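Local coordinates for probable mannosyltransferase KTR4 (PDB 5A07), which belongs to the GT-A clan of glycosyltransferases as a probable mannosyltransferase from yeast, with guanosine-5'-diphosphate and a manganese ion bound in its pocket, at residues L80-I84 against N386-P391. Residue numbers count along the deposited sequence, not the author numbering.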
loop_
_atom_site.group_PDB
_atom_site.type_symbol
_atom_site.label_atom_id
_atom_site.label_comp_id
_atom_site.label_asym_id
_atom_site.label_seq_id
_atom_site.Cartn_x
_atom_site.Cartn_y
_atom_site.Cartn_z
ATOM N N LEU B 80 9.235 -1.985 17.032
ATOM C CA LEU B 80 7.862 -1.867 17.541
ATOM C C LEU B 80 7.809 -1.657 19.041
ATOM O O LEU B 80 6.898 -0.951 19.526
ATOM C CB LEU B 80 7.034 -3.054 17.121
ATOM C CG LEU B 80 6.303 -2.938 15.803
ATOM C CD1 LEU B 80 5.126 -1.950 15.867
ATOM C CD2 LEU B 80 7.215 -2.518 14.646
ATOM N N LEU B 81 8.795 -2.159 19.774
ATOM C CA LEU B 81 8.901 -1.905 21.227
ATOM C C LEU B 81 9.617 -0.676 21.583
ATOM O O LEU B 81 9.600 -0.274 22.731
ATOM C CB LEU B 81 9.466 -3.106 22.016
ATOM C CG LEU B 81 8.774 -4.429 21.797
ATOM C CD1 LEU B 81 9.459 -5.493 22.672
ATOM C CD2 LEU B 81 7.278 -4.364 22.049
ATOM N N GLN B 82 10.088 0.100 20.619
ATOM C CA GLN B 82 10.693 1.439 20.946
ATOM C C GLN B 82 9.570 2.412 21.237
ATOM O O GLN B 82 8.580 2.497 20.491
ATOM C CB GLN B 82 11.501 1.900 19.728
ATOM C CG GLN B 82 12.137 3.274 19.757
ATOM C CD GLN B 82 12.794 3.645 18.367
ATOM O OE1 GLN B 82 13.045 2.803 17.470
ATOM N NE2 GLN B 82 13.008 4.926 18.181
ATOM N N GLU B 83 9.709 3.183 22.307
ATOM C CA GLU B 83 8.744 4.234 22.616
ATOM C C GLU B 83 8.802 5.330 21.557
ATOM O O GLU B 83 9.849 5.906 21.347
ATOM C CB GLU B 83 9.043 4.879 23.982
ATOM C CG GLU B 83 8.789 3.886 25.081
ATOM C CD GLU B 83 9.243 4.425 26.453
ATOM O OE1 GLU B 83 9.482 5.619 26.603
ATOM O OE2 GLU B 83 9.378 3.642 27.356
ATOM N N ILE B 84 7.700 5.601 20.891
ATOM C CA ILE B 84 7.613 6.709 19.960
ATOM C C ILE B 84 6.371 7.536 20.236
ATOM O O ILE B 84 5.504 7.140 21.006
ATOM C CB ILE B 84 7.567 6.202 18.495
ATOM C CG1 ILE B 84 6.262 5.432 18.235
ATOM C CG2 ILE B 84 8.740 5.313 18.203
ATOM C CD1 ILE B 84 6.067 5.051 16.768
ATOM N N ASN B 386 -0.278 -3.088 12.930
ATOM C CA ASN B 386 0.824 -2.245 13.330
ATOM C C ASN B 386 0.413 -1.592 14.656
ATOM O O ASN B 386 -0.488 -0.742 14.665
ATOM C CB ASN B 386 1.070 -1.153 12.275
ATOM C CG ASN B 386 2.167 -0.207 12.689
ATOM O OD1 ASN B 386 3.321 -0.638 12.975
ATOM N ND2 ASN B 386 1.850 1.085 12.705
ATOM N N CYS B 387 1.074 -1.959 15.747
ATOM C CA CYS B 387 0.704 -1.489 17.082
ATOM C C CYS B 387 1.948 -0.948 17.797
ATOM O O CYS B 387 2.742 -1.751 18.309
ATOM C CB CYS B 387 0.088 -2.623 17.892
ATOM S SG CYS B 387 -0.560 -1.973 19.477
ATOM N N PRO B 388 2.171 0.388 17.764
ATOM C CA PRO B 388 3.430 0.902 18.302
ATOM C C PRO B 388 3.407 1.001 19.830
ATOM O O PRO B 388 2.336 0.774 20.452
ATOM C CB PRO B 388 3.515 2.314 17.700
ATOM C CG PRO B 388 2.061 2.715 17.523
ATOM C CD PRO B 388 1.352 1.470 17.140
ATOM N N THR B 389 4.539 1.425 20.395
ATOM C CA THR B 389 4.698 1.579 21.804
ATOM C C THR B 389 4.781 3.068 22.157
ATOM O O THR B 389 5.461 3.840 21.456
ATOM C CB THR B 389 5.990 0.871 22.239
ATOM O OG1 THR B 389 5.861 -0.539 22.061
ATOM C CG2 THR B 389 6.316 1.178 23.719
ATOM N N CYS B 390 4.027 3.475 23.188
ATOM C CA CYS B 390 4.014 4.841 23.705
ATOM C C CYS B 390 4.926 4.973 24.944
ATOM O O CYS B 390 5.166 3.971 25.626
ATOM C CB CYS B 390 2.593 5.196 24.213
ATOM S SG CYS B 390 1.422 5.128 22.852
ATOM N N PRO B 391 5.356 6.187 25.257
ATOM C CA PRO B 391 5.981 6.458 26.566
ATOM C C PRO B 391 5.023 6.163 27.681
ATOM O O PRO B 391 3.809 6.221 27.504
ATOM C CB PRO B 391 6.285 7.972 26.522
ATOM C CG PRO B 391 6.314 8.328 25.074
ATOM C CD PRO B 391 5.304 7.412 24.424
HETATM O O HOH W 1 6.860 1.622 18.577
#
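Leu-80 is the last residue of helix 65-80, where a carbonyl no longer has a next helical turn to bond to. Instead, O of Leu-80 accepts a hydrogen bond from OG1 of Thr-389 at 2.8 Å. Threonine suits this place: its CA-to-CB bond points toward the 80-84 segment, and a short branched side chain carries both a hydroxyl for the carbonyl and a methyl for its neighbours. The leucine side chain meanwhile brings CD1 of Leu-80 to 3.4 Å from O of Cys-387, filling a buried spot beside the backbone. Leu-81 directs its CA-to-CB bond away, yet its CA still passes 3.4 Å from OG1 of Thr-389. At Gln-82 the chain has turned; a water lies 2.7 Å from O of Leu-80 and 2.7 Å from O of Gln-82 and accepts from N of Thr-389 at 3.0 Å, linking the two backbones, while the side-chain OE1 of Gln-82 accepts a hydrogen bond from NH2 of Arg-375. Glu-83 is exposed, as suits a carboxylate, and lays its aliphatic part along the partner, CG 3.9 Å from CG2 of Thr-389. N of Ile-84 then donates to O of Thr-389 at 2.9 Å, nearly straight at 174°; its CA-to-CB bond points away, but the side chain, with chi2 near 180°, brings CD1 of Ile-84 back to 3.9 Å from CB of Pro-388. Thus a C-terminal loop of this GT-A protein, tied by the Cys-387–Cys-401 disulfide, packs against the end of helix 65-80, about 21 Å from the chain's centre to the contact's centre.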